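Eukaryotic initiation factor 4F subunit P150 (Saccharomyces cerevisiae, PDB 2VSO) helps, as a component of cap-binding eIF4F, to assemble the translation apparatus on mRNA, here through its eIF4A-binding middle domain. Local coordinates at residues R38-K41 / S42-K46; V177-I180 / G181-R185; R265-F268 / K269-I273. One frame throughout, in Å; residues are numbered along the deposited sequence.

Interaction 1 (R38-K41 / S42-K46)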
ATOM      1  N   ARG C  38      16.984 -16.467  15.995  1.00 57.17           N
ATOM      2  CA  ARG C  38      17.539 -15.153  15.735  1.00 48.58           C
ATOM      3  C   ARG C  38      18.042 -15.089  14.305  1.00 57.18           C
ATOM      4  O   ARG C  38      17.696 -14.169  13.570  1.00 84.95           O
ATOM      5  CB  ARG C  38      18.624 -14.781  16.757  1.00 56.64           C
ATOM      6  CG  ARG C  38      18.104 -14.702  18.208  1.00 68.22           C
ATOM      7  CD  ARG C  38      19.203 -14.385  19.225  1.00 65.50           C
ATOM      8  NE  ARG C  38      19.594 -12.979  19.198  1.00 91.37           N
ATOM      9  CZ  ARG C  38      18.992 -12.016  19.892  1.00 99.89           C
ATOM     10  NH1 ARG C  38      17.962 -12.303  20.679  1.00 81.25           N
ATOM     11  NH2 ARG C  38      19.420 -10.762  19.795  1.00112.12           N
ATOM     12  N   LYS C  39      18.828 -16.072  13.889  1.00 57.70           N
ATOM     13  CA  LYS C  39      19.299 -16.084  12.512  1.00 46.59           C
ATOM     14  C   LYS C  39      18.145 -16.164  11.551  1.00 60.71           C
ATOM     15  O   LYS C  39      18.215 -15.611  10.452  1.00 75.37           O
ATOM     16  CB  LYS C  39      20.275 -17.219  12.251  1.00 54.34           C
ATOM     17  CG  LYS C  39      21.689 -16.862  12.678  1.00 81.09           C
ATOM     18  CD  LYS C  39      22.521 -18.083  13.030  1.00 95.10           C
ATOM     19  CE  LYS C  39      23.834 -17.655  13.656  1.00105.40           C
ATOM     20  NZ  LYS C  39      24.727 -18.816  13.915  1.00115.96           N
ATOM     21  N   MET C  40      17.073 -16.835  11.964  1.00 52.02           N
ATOM     22  CA  MET C  40      15.903 -16.977  11.106  1.00 53.47           C
ATOM     23  C   MET C  40      15.073 -15.700  11.022  1.00 67.03           C
ATOM     24  O   MET C  40      14.569 -15.369   9.953  1.00 80.57           O
ATOM     25  CB  MET C  40      15.030 -18.148  11.540  1.00 64.61           C
ATOM     26  CG  MET C  40      15.513 -19.495  11.050  1.00 63.15           C
ATOM     27  SD  MET C  40      15.540 -19.624   9.261  1.00 59.72           S
ATOM     28  CE  MET C  40      13.785 -19.627   8.883  1.00 66.49           C
ATOM     29  N   LYS C  41      14.918 -14.991  12.138  1.00 63.86           N
ATOM     30  CA  LYS C  41      14.282 -13.676  12.099  1.00 47.28           C
ATOM     31  C   LYS C  41      15.035 -12.802  11.119  1.00 48.44           C
ATOM     32  O   LYS C  41      14.450 -12.151  10.254  1.00 62.29           O
ATOM     33  CB  LYS C  41      14.293 -12.994  13.469  1.00 42.00           C
ATOM     34  CG  LYS C  41      13.052 -13.249  14.300  1.00 55.09           C
ATOM     35  CD  LYS C  41      13.095 -12.443  15.593  1.00 70.92           C
ATOM     36  CE  LYS C  41      12.023 -12.903  16.573  1.00 85.42           C
ATOM     37  NZ  LYS C  41      11.987 -14.396  16.680  1.00106.83           N
ATOM     38  N   SER C  42      16.350 -12.790  11.270  1.00 51.44           N
ATOM     39  CA  SER C  42      17.202 -11.960  10.439  1.00 40.23           C
ATOM     40  C   SER C  42      17.086 -12.373   8.981  1.00 52.62           C
ATOM     41  O   SER C  42      16.986 -11.529   8.098  1.00 70.18           O
ATOM     42  CB  SER C  42      18.657 -12.043  10.912  1.00 41.50           C
ATOM     43  OG  SER C  42      19.439 -10.985  10.368  1.00 50.41           O
ATOM     44  N   LEU C  43      17.078 -13.670   8.720  1.00 41.60           N
ATOM     45  CA  LEU C  43      16.992 -14.120   7.347  1.00 39.50           C
ATOM     46  C   LEU C  43      15.602 -13.926   6.734  1.00 49.65           C
ATOM     47  O   LEU C  43      15.482 -13.687   5.539  1.00 56.15           O
ATOM     48  CB  LEU C  43      17.447 -15.564   7.230  1.00 48.50           C
ATOM     49  CG  LEU C  43      18.957 -15.698   7.412  1.00 51.17           C
ATOM     50  CD1 LEU C  43      19.362 -17.148   7.641  1.00 44.36           C
ATOM     51  CD2 LEU C  43      19.662 -15.122   6.204  1.00 42.42           C
ATOM     52  N   LEU C  44      14.557 -14.009   7.543  1.00 43.54           N
ATOM     53  CA  LEU C  44      13.209 -13.832   7.021  1.00 37.84           C
ATOM     54  C   LEU C  44      12.871 -12.343   6.796  1.00 53.31           C
ATOM     55  O   LEU C  44      12.087 -12.007   5.909  1.00 48.34           O
ATOM     56  CB  LEU C  44      12.192 -14.508   7.930  1.00 34.30           C
ATOM     57  CG  LEU C  44      12.167 -16.032   7.774  1.00 42.39           C
ATOM     58  CD1 LEU C  44      11.059 -16.645   8.605  1.00 43.42           C
ATOM     59  CD2 LEU C  44      12.013 -16.442   6.314  1.00 49.74           C
ATOM     60  N   ASN C  45      13.479 -11.470   7.596  1.00 57.40           N
ATOM     61  CA  ASN C  45      13.310 -10.024   7.461  1.00 47.91           C
ATOM     62  C   ASN C  45      14.020  -9.493   6.226  1.00 64.48           C
ATOM     63  O   ASN C  45      13.670  -8.437   5.712  1.00 67.99           O
ATOM     64  CB  ASN C  45      13.867  -9.285   8.687  1.00 52.25           C
ATOM     65  CG  ASN C  45      12.964  -9.387   9.900  1.00 58.85           C
ATOM     66  OD1 ASN C  45      11.736  -9.529   9.783  1.00 41.98           O
ATOM     67  ND2 ASN C  45      13.576  -9.320  11.082  1.00 43.49           N
ATOM     68  N   LYS C  46      15.028 -10.226   5.765  1.00 64.72           N
ATOM     69  CA  LYS C  46      15.849  -9.809   4.629  1.00 52.87           C
ATOM     70  C   LYS C  46      15.343 -10.382   3.314  1.00 51.73           C
ATOM     71  O   LYS C  46      15.822 -10.008   2.245  1.00 68.97           O
ATOM     72  CB  LYS C  46      17.298 -10.269   4.816  1.00 39.38           C
ATOM     73  CG  LYS C  46      17.975  -9.722   6.011  1.00 40.59           C
ATOM     74  CD  LYS C  46      19.431 -10.170   6.059  1.00 42.49           C
ATOM     75  CE  LYS C  46      20.208  -9.318   7.045  1.00 42.95           C
ATOM     76  NZ  LYS C  46      21.578  -9.816   7.232  1.00 61.72           N
TER
HETATM   77  O   HOH W   1      11.544 -12.058  10.923  1.00 52.92           O

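Interaction 2 (V177-I180 / G181-R185)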
ATOM      1  N   VAL C 177      -4.599 -19.239   5.312  1.00 56.03           N
ATOM      2  CA  VAL C 177      -5.381 -19.792   4.203  1.00 53.16           C
ATOM      3  C   VAL C 177      -4.760 -19.310   2.913  1.00 46.83           C
ATOM      4  O   VAL C 177      -4.696 -20.032   1.914  1.00 50.35           O
ATOM      5  CB  VAL C 177      -6.856 -19.355   4.214  1.00 45.10           C
ATOM      6  CG1 VAL C 177      -7.579 -19.907   5.440  1.00 33.39           C
ATOM      7  CG2 VAL C 177      -6.933 -17.885   4.197  1.00 48.10           C
ATOM      8  N   ARG C 178      -4.274 -18.080   2.957  1.00 26.92           N
ATOM      9  CA  ARG C 178      -3.649 -17.473   1.808  1.00 26.88           C
ATOM     10  C   ARG C 178      -2.370 -18.197   1.463  1.00 38.60           C
ATOM     11  O   ARG C 178      -2.092 -18.468   0.295  1.00 52.91           O
ATOM     12  CB  ARG C 178      -3.347 -16.009   2.097  1.00 34.71           C
ATOM     13  CG  ARG C 178      -2.366 -15.439   1.133  1.00 38.06           C
ATOM     14  CD  ARG C 178      -2.392 -13.941   1.097  1.00 45.03           C
ATOM     15  NE  ARG C 178      -1.910 -13.576  -0.222  1.00 60.93           N
ATOM     16  CZ  ARG C 178      -1.982 -12.368  -0.751  1.00 64.20           C
ATOM     17  NH1 ARG C 178      -2.516 -11.372  -0.063  1.00 91.23           N
ATOM     18  NH2 ARG C 178      -1.512 -12.168  -1.972  1.00 37.48           N
ATOM     19  N   PHE C 179      -1.603 -18.501   2.502  1.00 50.87           N
ATOM     20  CA  PHE C 179      -0.322 -19.169   2.375  1.00 40.97           C
ATOM     21  C   PHE C 179      -0.485 -20.614   1.918  1.00 32.84           C
ATOM     22  O   PHE C 179       0.290 -21.101   1.097  1.00 39.91           O
ATOM     23  CB  PHE C 179       0.418 -19.094   3.700  1.00 33.85           C
ATOM     24  CG  PHE C 179       1.792 -19.664   3.655  1.00 49.18           C
ATOM     25  CD1 PHE C 179       2.728 -19.184   2.768  1.00 41.46           C
ATOM     26  CD2 PHE C 179       2.155 -20.684   4.517  1.00 52.67           C
ATOM     27  CE1 PHE C 179       4.005 -19.707   2.732  1.00 49.31           C
ATOM     28  CE2 PHE C 179       3.430 -21.209   4.485  1.00 49.35           C
ATOM     29  CZ  PHE C 179       4.357 -20.716   3.592  1.00 42.63           C
ATOM     30  N   ILE C 180      -1.503 -21.281   2.445  1.00 30.01           N
ATOM     31  CA  ILE C 180      -1.890 -22.587   1.950  1.00 43.40           C
ATOM     32  C   ILE C 180      -2.052 -22.532   0.439  1.00 52.14           C
ATOM     33  O   ILE C 180      -1.581 -23.430  -0.277  1.00 49.63           O
ATOM     34  CB  ILE C 180      -3.244 -23.045   2.520  1.00 46.91           C
ATOM     35  CG1 ILE C 180      -3.212 -23.150   4.043  1.00 48.71           C
ATOM     36  CG2 ILE C 180      -3.673 -24.345   1.874  1.00 58.53           C
ATOM     37  CD1 ILE C 180      -2.117 -23.989   4.585  1.00 64.63           C
ATOM     38  N   GLY C 181      -2.744 -21.486  -0.035  1.00 38.84           N
ATOM     39  CA  GLY C 181      -3.101 -21.351  -1.438  1.00 39.91           C
ATOM     40  C   GLY C 181      -1.883 -21.234  -2.334  1.00 37.23           C
ATOM     41  O   GLY C 181      -1.880 -21.698  -3.463  1.00 43.59           O
ATOM     42  N   PHE C 182      -0.841 -20.607  -1.813  1.00 40.28           N
ATOM     43  CA  PHE C 182       0.433 -20.495  -2.509  1.00 40.74           C
ATOM     44  C   PHE C 182       1.325 -21.741  -2.427  1.00 44.15           C
ATOM     45  O   PHE C 182       2.180 -21.949  -3.275  1.00 67.89           O
ATOM     46  CB  PHE C 182       1.189 -19.266  -2.012  1.00 54.17           C
ATOM     47  CG  PHE C 182       0.643 -17.966  -2.545  1.00 48.66           C
ATOM     48  CD1 PHE C 182       0.451 -16.879  -1.706  1.00 52.40           C
ATOM     49  CD2 PHE C 182       0.319 -17.834  -3.890  1.00 51.35           C
ATOM     50  CE1 PHE C 182      -0.053 -15.682  -2.198  1.00 61.05           C
ATOM     51  CE2 PHE C 182      -0.183 -16.631  -4.399  1.00 44.51           C
ATOM     52  CZ  PHE C 182      -0.372 -15.555  -3.555  1.00 37.81           C
ATOM     53  N   LEU C 183       1.124 -22.566  -1.408  1.00 44.10           N
ATOM     54  CA  LEU C 183       1.844 -23.823  -1.293  1.00 39.19           C
ATOM     55  C   LEU C 183       1.191 -24.863  -2.192  1.00 42.90           C
ATOM     56  O   LEU C 183       1.857 -25.608  -2.896  1.00 40.59           O
ATOM     57  CB  LEU C 183       1.805 -24.305   0.156  1.00 33.71           C
ATOM     58  CG  LEU C 183       2.413 -23.376   1.201  1.00 41.98           C
ATOM     59  CD1 LEU C 183       2.070 -23.840   2.596  1.00 28.62           C
ATOM     60  CD2 LEU C 183       3.909 -23.251   1.010  1.00 30.90           C
ATOM     61  N   TYR C 184      -0.132 -24.910  -2.142  1.00 44.20           N
ATOM     62  CA  TYR C 184      -0.903 -25.811  -2.975  1.00 53.01           C
ATOM     63  C   TYR C 184      -0.562 -25.586  -4.441  1.00 50.02           C
ATOM     64  O   TYR C 184      -0.390 -26.536  -5.195  1.00 49.70           O
ATOM     65  CB  TYR C 184      -2.401 -25.590  -2.724  1.00 51.83           C
ATOM     66  CG  TYR C 184      -3.324 -26.342  -3.662  1.00 48.58           C
ATOM     67  CD1 TYR C 184      -4.037 -25.665  -4.657  1.00 53.96           C
ATOM     68  CD2 TYR C 184      -3.493 -27.722  -3.555  1.00 44.64           C
ATOM     69  CE1 TYR C 184      -4.898 -26.340  -5.530  1.00 43.26           C
ATOM     70  CE2 TYR C 184      -4.348 -28.409  -4.423  1.00 55.57           C
ATOM     71  CZ  TYR C 184      -5.041 -27.710  -5.414  1.00 52.77           C
ATOM     72  OH  TYR C 184      -5.884 -28.370  -6.269  1.00 41.78           O
ATOM     73  N   ARG C 185      -0.444 -24.320  -4.825  1.00 42.58           N
ATOM     74  CA  ARG C 185      -0.212 -23.957  -6.216  1.00 48.04           C
ATOM     75  C   ARG C 185       1.143 -24.420  -6.754  1.00 56.42           C
ATOM     76  O   ARG C 185       1.294 -24.664  -7.947  1.00 68.06           O
ATOM     77  CB  ARG C 185      -0.352 -22.456  -6.388  1.00 41.02           C
ATOM     78  CG  ARG C 185      -0.473 -22.027  -7.824  1.00 60.99           C
ATOM     79  CD  ARG C 185       0.514 -20.944  -8.145  1.00 50.88           C
ATOM     80  NE  ARG C 185      -0.022 -19.605  -7.980  1.00 60.40           N
ATOM     81  CZ  ARG C 185       0.736 -18.512  -7.914  1.00 75.90           C
ATOM     82  NH1 ARG C 185       2.059 -18.616  -7.978  1.00 78.17           N
ATOM     83  NH2 ARG C 185       0.174 -17.318  -7.775  1.00 64.22           N
TER

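Interaction 3 (R265-F268 / K269-I273)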
ATOM      1  N   ARG C 265     -17.741  -2.785  -3.901  1.00 53.88           N
ATOM      2  CA  ARG C 265     -16.407  -3.244  -4.267  1.00 48.07           C
ATOM      3  C   ARG C 265     -16.331  -4.767  -4.192  1.00 69.11           C
ATOM      4  O   ARG C 265     -15.822  -5.410  -5.112  1.00 70.59           O
ATOM      5  CB  ARG C 265     -15.369  -2.610  -3.337  1.00 47.68           C
ATOM      6  CG  ARG C 265     -13.945  -2.658  -3.835  1.00 43.53           C
ATOM      7  CD  ARG C 265     -13.017  -1.988  -2.842  1.00 50.40           C
ATOM      8  NE  ARG C 265     -12.896  -2.780  -1.627  1.00 81.39           N
ATOM      9  CZ  ARG C 265     -12.010  -3.756  -1.462  1.00 79.63           C
ATOM     10  NH1 ARG C 265     -11.150  -4.049  -2.436  1.00 62.47           N
ATOM     11  NH2 ARG C 265     -11.986  -4.431  -0.320  1.00 76.48           N
ATOM     12  N   ILE C 266     -16.849  -5.330  -3.095  1.00 67.29           N
ATOM     13  CA  ILE C 266     -16.845  -6.774  -2.870  1.00 53.96           C
ATOM     14  C   ILE C 266     -17.851  -7.474  -3.771  1.00 60.51           C
ATOM     15  O   ILE C 266     -17.605  -8.583  -4.241  1.00 83.61           O
ATOM     16  CB  ILE C 266     -17.158  -7.150  -1.396  1.00 51.89           C
ATOM     17  CG1 ILE C 266     -16.373  -6.282  -0.424  1.00 60.71           C
ATOM     18  CG2 ILE C 266     -16.798  -8.588  -1.139  1.00 58.45           C
ATOM     19  CD1 ILE C 266     -14.937  -6.690  -0.284  1.00 66.67           C
ATOM     20  N   LYS C 267     -18.991  -6.831  -3.997  1.00 53.27           N
ATOM     21  CA  LYS C 267     -20.023  -7.375  -4.870  1.00 46.48           C
ATOM     22  C   LYS C 267     -19.486  -7.504  -6.283  1.00 43.05           C
ATOM     23  O   LYS C 267     -19.878  -8.401  -7.016  1.00 53.61           O
ATOM     24  CB  LYS C 267     -21.270  -6.497  -4.880  1.00 46.66           C
ATOM     25  CG  LYS C 267     -22.430  -7.123  -5.644  1.00 74.61           C
ATOM     26  CD  LYS C 267     -23.538  -6.123  -5.927  1.00 93.23           C
ATOM     27  CE  LYS C 267     -23.054  -5.018  -6.858  1.00114.56           C
ATOM     28  NZ  LYS C 267     -24.002  -3.867  -6.913  1.00127.65           N
ATOM     29  N   PHE C 268     -18.582  -6.601  -6.655  1.00 40.91           N
ATOM     30  CA  PHE C 268     -17.960  -6.650  -7.967  1.00 57.23           C
ATOM     31  C   PHE C 268     -16.961  -7.788  -8.047  1.00 47.53           C
ATOM     32  O   PHE C 268     -16.829  -8.411  -9.088  1.00 51.26           O
ATOM     33  CB  PHE C 268     -17.270  -5.321  -8.331  1.00 73.27           C
ATOM     34  CG  PHE C 268     -18.223  -4.219  -8.717  1.00 66.95           C
ATOM     35  CD1 PHE C 268     -17.922  -2.897  -8.435  1.00 52.05           C
ATOM     36  CD2 PHE C 268     -19.423  -4.509  -9.344  1.00 60.06           C
ATOM     37  CE1 PHE C 268     -18.799  -1.893  -8.779  1.00 60.36           C
ATOM     38  CE2 PHE C 268     -20.304  -3.502  -9.681  1.00 53.54           C
ATOM     39  CZ  PHE C 268     -19.987  -2.194  -9.401  1.00 62.77           C
ATOM     40  N   LYS C 269     -16.245  -8.041  -6.953  1.00 52.61           N
ATOM     41  CA  LYS C 269     -15.282  -9.148  -6.894  1.00 56.29           C
ATOM     42  C   LYS C 269     -15.964 -10.507  -7.037  1.00 50.10           C
ATOM     43  O   LYS C 269     -15.514 -11.360  -7.794  1.00 54.77           O
ATOM     44  CB  LYS C 269     -14.475  -9.104  -5.592  1.00 52.51           C
ATOM     45  CG  LYS C 269     -13.385  -8.039  -5.572  1.00 48.17           C
ATOM     46  CD  LYS C 269     -12.809  -7.839  -4.165  1.00 46.39           C
ATOM     47  CE  LYS C 269     -11.447  -7.172  -4.232  1.00 49.91           C
ATOM     48  NZ  LYS C 269     -11.464  -5.956  -5.088  1.00 82.06           N
ATOM     49  N   LEU C 270     -17.061 -10.689  -6.312  1.00 34.32           N
ATOM     50  CA  LEU C 270     -17.833 -11.914  -6.372  1.00 32.63           C
ATOM     51  C   LEU C 270     -18.430 -12.182  -7.748  1.00 46.93           C
ATOM     52  O   LEU C 270     -18.425 -13.303  -8.229  1.00 53.40           O
ATOM     53  CB  LEU C 270     -18.942 -11.884  -5.323  1.00 41.57           C
ATOM     54  CG  LEU C 270     -18.483 -11.592  -3.897  1.00 41.99           C
ATOM     55  CD1 LEU C 270     -19.677 -11.361  -2.986  1.00 46.61           C
ATOM     56  CD2 LEU C 270     -17.633 -12.738  -3.383  1.00 49.18           C
ATOM     57  N   ILE C 271     -18.971 -11.147  -8.374  1.00 72.47           N
ATOM     58  CA  ILE C 271     -19.589 -11.291  -9.682  1.00 65.93           C
ATOM     59  C   ILE C 271     -18.531 -11.648 -10.728  1.00 62.05           C
ATOM     60  O   ILE C 271     -18.815 -12.325 -11.721  1.00 53.98           O
ATOM     61  CB  ILE C 271     -20.382 -10.019 -10.060  1.00 47.55           C
ATOM     62  CG1 ILE C 271     -21.696  -9.983  -9.284  1.00 40.54           C
ATOM     63  CG2 ILE C 271     -20.674  -9.964 -11.545  1.00 30.07           C
ATOM     64  CD1 ILE C 271     -22.270  -8.602  -9.152  1.00 44.54           C
ATOM     65  N   ASP C 272     -17.299 -11.231 -10.469  1.00 52.62           N
ATOM     66  CA  ASP C 272     -16.195 -11.490 -11.385  1.00 50.29           C
ATOM     67  C   ASP C 272     -15.554 -12.880 -11.313  1.00 64.08           C
ATOM     68  O   ASP C 272     -15.173 -13.400 -12.357  1.00 68.73           O
ATOM     69  CB  ASP C 272     -15.143 -10.387 -11.296  1.00 36.95           C
ATOM     70  CG  ASP C 272     -15.646  -9.064 -11.861  1.00 67.83           C
ATOM     71  OD1 ASP C 272     -16.847  -8.988 -12.205  1.00 81.48           O
ATOM     72  OD2 ASP C 272     -14.849  -8.107 -11.963  1.00 74.49           O
ATOM     73  N   ILE C 273     -15.424 -13.487 -10.122  1.00 46.63           N
ATOM     74  CA  ILE C 273     -15.003 -14.905 -10.086  1.00 78.34           C
ATOM     75  C   ILE C 273     -16.105 -15.826 -10.584  1.00 69.71           C
ATOM     76  O   ILE C 273     -15.818 -16.852 -11.186  1.00 61.77           O
ATOM     77  CB  ILE C 273     -14.489 -15.440  -8.706  1.00 56.02           C
ATOM     78  CG1 ILE C 273     -14.907 -14.531  -7.561  1.00 59.79           C
ATOM     79  CG2 ILE C 273     -12.976 -15.719  -8.732  1.00 49.38           C
ATOM     80  CD1 ILE C 273     -16.170 -14.978  -6.888  1.00 59.59           C
TER

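Interaction 1 (R38-K41 / S42-K46)
The side-chain amide of Asn45 presents one face to the peptide carbonyl of Lys41, one helical turn earlier. Lys41 O lies about 2.9 Å out of the Asn45 amide plane and is 3.1 Å from Asn45 ND2. The angle is too poor for a hydrogen bond. A water lies on the same side of the amide plane, near OD1. It donates to Lys41 O at 3.0 Å and, weakly, to Asn45 OD1 at 2.8 Å. Lys41 O accepts a second bond, from Asn45 N at 2.9 Å. Asn45 turns CG back beside its own backbone N (chi1 -76°), which lays the amide against this carbonyl. OD1 also accepts from Lys85 NZ. Both OD1 and ND2 bond to the backbone of a second protein chain, probably eIF4A.

Another side of helix 33-45 is apolar. Met40 is bent at chi2 and chi3, and Met40 CE comes to 4.0 Å from Leu44 CD1. These two side chains touch helix 73-88, where Met40 meets Val78 and Gln81 and Leu44 meets Lys85. Leu43 packs instead on Ile59 and Ile62 of helix 52-64.

The chemistry is therefore divided. Met40, Leu43 and Leu44 join the helix to its neighbours within the domain. The Asn45 amide has partners on both its oxygen and its nitrogen. This probably fixes which way round it meets the partner protein.

Interaction 2 (V177-I180 / G181-R185)
With CG anti to the backbone N (chi1 -176°), the Phe179 ring swings along the helix to meet Leu183 one turn on. Leu183 keeps CG beside its own N, and its branch lies over one face of the ring. Leu183 CG stands 4.0 Å above the Phe179 ring plane, near its centre. Leu183 CD1 makes a CH-pi contact, 3.9 Å from the Phe179 ring centroid and 28° off the normal. Phe83 meets the same ring edge-to-face.

Arg178 and Phe182 run side by side, pointing the same way. The arginine is extended from CG to NE, and Arg178 NE is 3.4 Å from Phe182 CE1. That carbon lies at the guanidinium edge, with the two planes 34° apart. Arg178 also has a long, weak ion pair with Glu219. Replacing it by an alanine would probably leave the rim of the Phe182 ring without its neighbour and Glu219 without this distant charge.

Tyr184 N donates to Ile180 O at 2.8 Å, and the Tyr184 hydroxyl bonds to Asp231. Phe182 packs on Ala97 of helix 93-106, and Tyr184 on Met194 of helix 191-206 and Val224 of helix 211-228. Neighbouring helices packed on several sides of one helix fit the all-helical, HEAT-like MIF4G fold.

Interaction 3 (R265-F268 / K269-I273)
Lys269 runs back alongside Arg265 in helix 264-278, the last helix of this chain, within the HEAT-like MIF4G domain. Lys269 CB lies 3.4 Å from Ile266 O. Lys269 CG then passes Arg265 O at 3.6 Å, and Lys269 CD is 4.0 Å from the same oxygen. Lys269 CE is 3.6 Å from Arg265 NH1. The bend at chi4 (50°) then sets Lys269 NZ, 3.3 Å from the same Arg265 NH1.

These are two donors, so they do not bond to each other. Both side chains gather at Glu215 of helix 211-228. Outside the two segments, Arg265 NH2 forms a salt bridge with Glu215 OE2, and Lys269 packs against the same residue. The acid probably offsets the two positive charges.

On another side, Lys267 and Ile271 lie alongside, pointing the same way, with Lys267 CG 3.8 Å from Ile271 CD1. Leu270 is buried and touches Val218, Ile256 and Ile257.

Phe268 and Asp272 contact a second protein chain, probably eIF4A. Phe268 makes a cation-pi contact with a basic side chain of that chain, and Asp272 OD1 forms a salt bridge with a basic side chain of the same chain. The backbone bond between Phe268 and Asp272 is weak. A straighter one lies on the interior side, where Leu270 N donates to Ile266 O at 3.0 Å with an N-H...O angle of 167°.

Overall arrangement
Each contact lies within a single helix, three different helices in all, and joins residues three or four apart. They are spaced in series along one MIF4G domain. Interaction 2 is at the core, its centre about 5 Å from that of the chain. Interactions 1 and 3 lie on opposite sides of the chain's centre, with their own centres about 38 Å apart. Their centres are about 22 Å and 21 Å from that of interaction 2, and no two contacts touch. A second protein chain meets interactions 1 and 3 but not interaction 2. This fits a scaffold that grips its partner at two separated surfaces. Helix 211-228 packs against both interaction 2 and interaction 3, and so links the core to the second surface.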